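Local coordinates for protein Ta0487 (Thermoplasma acidophilum, PDB 3KBQ) that is of unknown function but belongs to the CinA family, this chain being the probable molybdopterin-binding domain of the longer protein, at residues Met46-Val58 against Phe76-Ile88. Residues are numbered along the deposited sequence; the frame is centred on the assembly and turned at random.
Sequences MDDLDEIGWAFRV and FDDMTVEGFAKCI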
loop_
_atom_site.group_PDB
_atom_site.type_symbol
_atom_site.label_atom_id
_atom_site.label_comp_id
_atom_site.label_asym_id
_atom_site.label_seq_id
_atom_site.Cartn_x
_atom_site.Cartn_y
_atom_site.Cartn_z
ATOM N N MET B 46 7.141 3.950 -5.059
ATOM C CA MET B 46 8.293 3.767 -5.956
ATOM C C MET B 46 9.584 4.135 -5.262
ATOM O O MET B 46 9.586 4.875 -4.241
ATOM C CB MET B 46 8.144 4.713 -7.188
ATOM C CG MET B 46 6.984 4.288 -8.166
ATOM S SD MET B 46 6.776 5.365 -9.667
ATOM C CE MET B 46 6.577 6.863 -8.878
ATOM N N ASP B 47 10.686 3.666 -5.863
ATOM C CA ASP B 47 12.012 4.089 -5.481
ATOM C C ASP B 47 12.216 5.531 -5.873
ATOM O O ASP B 47 12.867 5.821 -6.866
ATOM C CB ASP B 47 13.058 3.169 -6.135
ATOM C CG ASP B 47 12.860 1.727 -5.681
ATOM O OD1 ASP B 47 13.120 1.493 -4.467
ATOM O OD2 ASP B 47 12.366 0.875 -6.473
ATOM N N ASP B 48 11.729 6.443 -5.043
ATOM C CA ASP B 48 11.661 7.841 -5.453
ATOM C C ASP B 48 11.614 8.680 -4.178
ATOM O O ASP B 48 10.723 8.434 -3.327
ATOM C CB ASP B 48 10.338 8.028 -6.208
ATOM C CG ASP B 48 10.089 9.463 -6.592
ATOM O OD1 ASP B 48 10.128 9.712 -7.805
ATOM O OD2 ASP B 48 9.893 10.339 -5.690
ATOM N N LEU B 49 12.522 9.662 -4.053
ATOM C CA LEU B 49 12.672 10.388 -2.771
ATOM C C LEU B 49 11.391 11.012 -2.316
ATOM O O LEU B 49 11.027 10.888 -1.166
ATOM C CB LEU B 49 13.767 11.497 -2.815
ATOM C CG LEU B 49 15.184 10.942 -2.987
ATOM C CD1 LEU B 49 16.218 12.089 -3.172
ATOM C CD2 LEU B 49 15.587 10.029 -1.840
ATOM N N ASP B 50 10.704 11.686 -3.218
ATOM C CA ASP B 50 9.566 12.480 -2.802
ATOM C C ASP B 50 8.410 11.539 -2.440
ATOM O O ASP B 50 7.636 11.854 -1.560
ATOM C CB ASP B 50 9.105 13.420 -3.893
ATOM C CG ASP B 50 10.033 14.627 -4.109
ATOM O OD1 ASP B 50 10.953 14.895 -3.295
ATOM O OD2 ASP B 50 9.817 15.336 -5.134
ATOM N N GLU B 51 8.294 10.409 -3.138
ATOM C CA GLU B 51 7.189 9.484 -2.889
ATOM C C GLU B 51 7.399 8.790 -1.571
ATOM O O GLU B 51 6.443 8.550 -0.812
ATOM C CB GLU B 51 7.109 8.411 -3.998
ATOM C CG GLU B 51 6.713 9.006 -5.359
ATOM C CD GLU B 51 5.264 9.464 -5.360
ATOM O OE1 GLU B 51 4.366 8.601 -5.328
ATOM O OE2 GLU B 51 5.023 10.693 -5.353
ATOM N N ILE B 52 8.657 8.466 -1.294
ATOM C CA ILE B 52 9.030 7.834 -0.013
ATOM C C ILE B 52 8.759 8.805 1.134
ATOM O O ILE B 52 8.185 8.406 2.187
ATOM C CB ILE B 52 10.535 7.366 -0.034
ATOM C CG1 ILE B 52 10.727 6.116 -0.919
ATOM C CG2 ILE B 52 11.066 7.079 1.419
ATOM C CD1 ILE B 52 12.139 6.005 -1.530
ATOM N N GLY B 53 9.132 10.080 0.915
ATOM C CA GLY B 53 8.913 11.107 1.923
ATOM C C GLY B 53 7.411 11.262 2.237
ATOM O O GLY B 53 7.024 11.429 3.423
ATOM N N TRP B 54 6.600 11.278 1.165
ATOM C CA TRP B 54 5.139 11.332 1.270
ATOM C C TRP B 54 4.597 10.212 2.183
ATOM O O TRP B 54 3.838 10.485 3.095
ATOM C CB TRP B 54 4.432 11.385 -0.118
ATOM C CG TRP B 54 2.960 11.178 0.001
ATOM C CD1 TRP B 54 1.988 12.138 0.354
ATOM C CD2 TRP B 54 2.270 9.933 -0.120
ATOM N NE1 TRP B 54 0.755 11.512 0.438
ATOM C CE2 TRP B 54 0.898 10.178 0.149
ATOM C CE3 TRP B 54 2.682 8.623 -0.424
ATOM C CZ2 TRP B 54 -0.072 9.155 0.114
ATOM C CZ3 TRP B 54 1.711 7.604 -0.487
ATOM C CH2 TRP B 54 0.344 7.893 -0.214
ATOM N N ALA B 55 5.015 8.976 1.934
ATOM C CA ALA B 55 4.480 7.809 2.630
ATOM C C ALA B 55 4.832 7.898 4.123
ATOM O O ALA B 55 3.963 7.739 4.976
ATOM C CB ALA B 55 5.027 6.523 1.998
ATOM N N PHE B 56 6.076 8.244 4.439
ATOM C CA PHE B 56 6.471 8.340 5.853
ATOM C C PHE B 56 5.675 9.433 6.554
ATOM O O PHE B 56 5.226 9.236 7.666
ATOM C CB PHE B 56 8.004 8.601 6.043
ATOM C CG PHE B 56 8.855 7.352 5.978
ATOM C CD1 PHE B 56 8.816 6.398 6.999
ATOM C CD2 PHE B 56 9.704 7.129 4.886
ATOM C CE1 PHE B 56 9.566 5.250 6.927
ATOM C CE2 PHE B 56 10.493 5.966 4.814
ATOM C CZ PHE B 56 10.435 5.027 5.832
ATOM N N ARG B 57 5.520 10.591 5.926
ATOM C CA ARG B 57 4.764 11.675 6.551
ATOM C C ARG B 57 3.289 11.336 6.837
ATOM O O ARG B 57 2.780 11.543 7.944
ATOM C CB ARG B 57 4.832 12.947 5.686
ATOM C CG ARG B 57 6.246 13.565 5.578
ATOM C CD ARG B 57 6.903 13.639 6.954
ATOM N NE ARG B 57 6.135 14.465 7.892
ATOM C CZ ARG B 57 6.477 15.702 8.215
ATOM N NH1 ARG B 57 7.551 16.235 7.642
ATOM N NH2 ARG B 57 5.756 16.408 9.108
ATOM N N VAL B 58 2.603 10.838 5.828
ATOM C CA VAL B 58 1.255 10.330 6.067
ATOM C C VAL B 58 1.202 9.209 7.131
ATOM O O VAL B 58 0.358 9.288 8.038
ATOM C CB VAL B 58 0.556 9.926 4.780
ATOM C CG1 VAL B 58 -0.869 9.573 5.067
ATOM C CG2 VAL B 58 0.551 11.172 3.850
ATOM N N PHE B 76 22.357 2.634 -5.965
ATOM C CA PHE B 76 21.741 3.955 -6.022
ATOM C C PHE B 76 20.214 3.905 -5.991
ATOM O O PHE B 76 19.579 4.845 -5.537
ATOM C CB PHE B 76 22.244 4.723 -7.261
ATOM C CG PHE B 76 23.701 5.153 -7.151
ATOM C CD1 PHE B 76 24.120 5.949 -6.083
ATOM C CD2 PHE B 76 24.643 4.738 -8.085
ATOM C CE1 PHE B 76 25.485 6.355 -5.964
ATOM C CE2 PHE B 76 25.984 5.134 -7.977
ATOM C CZ PHE B 76 26.403 5.940 -6.896
ATOM N N ASP B 77 19.625 2.808 -6.459
ATOM C CA ASP B 77 18.168 2.651 -6.487
ATOM C C ASP B 77 17.625 2.520 -5.058
ATOM O O ASP B 77 16.434 2.696 -4.831
ATOM C CB ASP B 77 17.788 1.390 -7.298
ATOM C CG ASP B 77 16.319 1.417 -7.832
ATOM O OD1 ASP B 77 15.863 2.463 -8.367
ATOM O OD2 ASP B 77 15.612 0.370 -7.731
ATOM N N ASP B 78 18.495 2.198 -4.101
ATOM C CA ASP B 78 18.059 2.059 -2.695
ATOM C C ASP B 78 18.074 3.425 -1.979
ATOM O O ASP B 78 19.126 3.839 -1.448
ATOM C CB ASP B 78 18.938 1.035 -1.956
ATOM C CG ASP B 78 18.753 -0.388 -2.491
ATOM O OD1 ASP B 78 17.592 -0.785 -2.658
ATOM O OD2 ASP B 78 19.763 -1.084 -2.812
ATOM N N MET B 79 16.905 4.077 -1.953
ATOM C CA MET B 79 16.781 5.512 -1.599
ATOM C C MET B 79 15.984 5.770 -0.311
ATOM O O MET B 79 15.678 6.916 -0.035
ATOM C CB MET B 79 16.021 6.310 -2.697
ATOM C CG MET B 79 16.534 6.165 -4.118
ATOM S SD MET B 79 15.596 7.235 -5.247
ATOM C CE MET B 79 16.565 8.582 -4.934
ATOM N N THR B 80 15.635 4.723 0.436
ATOM C CA THR B 80 14.625 4.844 1.481
ATOM C C THR B 80 15.117 5.720 2.654
ATOM O O THR B 80 14.403 6.619 3.085
ATOM C CB THR B 80 14.139 3.475 1.964
ATOM O OG1 THR B 80 13.494 2.806 0.857
ATOM C CG2 THR B 80 13.133 3.621 3.166
ATOM N N VAL B 81 16.340 5.477 3.120
ATOM C CA VAL B 81 16.931 6.281 4.203
ATOM C C VAL B 81 17.001 7.763 3.849
ATOM O O VAL B 81 16.603 8.632 4.640
ATOM C CB VAL B 81 18.363 5.763 4.612
ATOM C CG1 VAL B 81 18.975 6.674 5.744
ATOM C CG2 VAL B 81 18.235 4.380 5.110
ATOM N N GLU B 82 17.462 8.051 2.649
ATOM C CA GLU B 82 17.543 9.436 2.222
ATOM C C GLU B 82 16.143 10.062 2.124
ATOM O O GLU B 82 15.945 11.222 2.491
ATOM C CB GLU B 82 18.272 9.534 0.873
ATOM C CG GLU B 82 18.572 10.984 0.439
ATOM C CD GLU B 82 19.367 11.081 -0.878
ATOM O OE1 GLU B 82 19.772 10.039 -1.470
ATOM O OE2 GLU B 82 19.556 12.212 -1.335
ATOM N N GLY B 83 15.189 9.326 1.556
ATOM C CA GLY B 83 13.803 9.827 1.502
ATOM C C GLY B 83 13.256 10.116 2.895
ATOM O O GLY B 83 12.579 11.112 3.099
ATOM N N PHE B 84 13.518 9.211 3.833
ATOM C CA PHE B 84 13.129 9.404 5.224
ATOM C C PHE B 84 13.792 10.637 5.857
ATOM O O PHE B 84 13.097 11.437 6.459
ATOM C CB PHE B 84 13.435 8.194 6.098
ATOM C CG PHE B 84 13.108 8.423 7.544
ATOM C CD1 PHE B 84 11.770 8.458 7.959
ATOM C CD2 PHE B 84 14.111 8.639 8.483
ATOM C CE1 PHE B 84 11.433 8.696 9.319
ATOM C CE2 PHE B 84 13.782 8.883 9.856
ATOM C CZ PHE B 84 12.438 8.893 10.255
ATOM N N ALA B 85 15.108 10.780 5.716
ATOM C CA ALA B 85 15.836 11.991 6.199
ATOM C C ALA B 85 15.243 13.300 5.691
ATOM O O ALA B 85 15.048 14.257 6.459
ATOM C CB ALA B 85 17.294 11.941 5.776
ATOM N N LYS B 86 14.969 13.328 4.389
ATOM C CA LYS B 86 14.468 14.527 3.727
ATOM C C LYS B 86 13.124 14.847 4.314
ATOM O O LYS B 86 12.807 15.987 4.622
ATOM C CB LYS B 86 14.315 14.270 2.223
ATOM C CG LYS B 86 13.869 15.474 1.434
ATOM C CD LYS B 86 13.450 15.044 0.004
ATOM C CE LYS B 86 13.329 16.272 -0.869
ATOM N NZ LYS B 86 13.975 15.978 -2.156
ATOM N N CYS B 87 12.314 13.824 4.514
ATOM C CA CYS B 87 10.979 14.131 4.938
ATOM C C CYS B 87 10.896 14.574 6.411
ATOM O O CYS B 87 9.942 15.232 6.778
ATOM C CB CYS B 87 10.030 13.016 4.598
ATOM S SG CYS B 87 9.929 11.759 5.893
ATOM N N ILE B 88 11.885 14.250 7.240
ATOM C CA ILE B 88 11.899 14.801 8.611
ATOM C C ILE B 88 12.802 16.038 8.725
ATOM O O ILE B 88 12.986 16.595 9.820
ATOM C CB ILE B 88 12.288 13.772 9.725
ATOM C CG1 ILE B 88 13.662 13.130 9.445
ATOM C CG2 ILE B 88 11.232 12.693 9.874
ATOM C CD1 ILE B 88 14.248 12.406 10.652
HETATM O O HOH W 1 14.280 3.258 -2.622
#
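F56 and F84 meet edge to face where helix 49-58 crosses helix 80-87: the ring planes stand 70° apart and the axes approach to 7.8 Å. Followed outward, F56 first places CB 3.7 Å from C87 SG. Its CG lies 3.7 Å from F84 CD1, which sits over the ring centre, and F84 CB adds a CH-pi contact over the face. At the far rim, CE2 and CZ meet the T80 methyl CG2 near the ring plane. The ring gets there because CG stands anti to the carbonyl carbon (chi1 -83°). Replacing the ring of F56 with an alanine methyl is likely to leave the F84 edge without its aromatic face and to open a gap beside T80 CG2.

Glycines allow the close crossing: G53 CA lies 3.5 Å from C87 CB, and any CB on G83 would clash with I52 CG2. The next residue after F56, R57, bends at chi2 and chi3, and its NH1 gives C87 O a short hydrogen bond (2.7 Å), nearly in line with the C=O but bent at the hydrogen (135°). At the opposite end, L49 CG packs on M79 CE, and a water joins D47 OD1 to M79 N. K86 NZ and D50 OD1 form a salt bridge at 3.4 Å, its hydrogen bond weak.

Helices 49-62 and 80-87, following parallel strands 38-45 and 65-69, pack on the sheet of this alpha/beta domain; between, F56 touches I9 and V147, F84 V147 and I149, while T80 OG1 hydrogen-bonds G70 O.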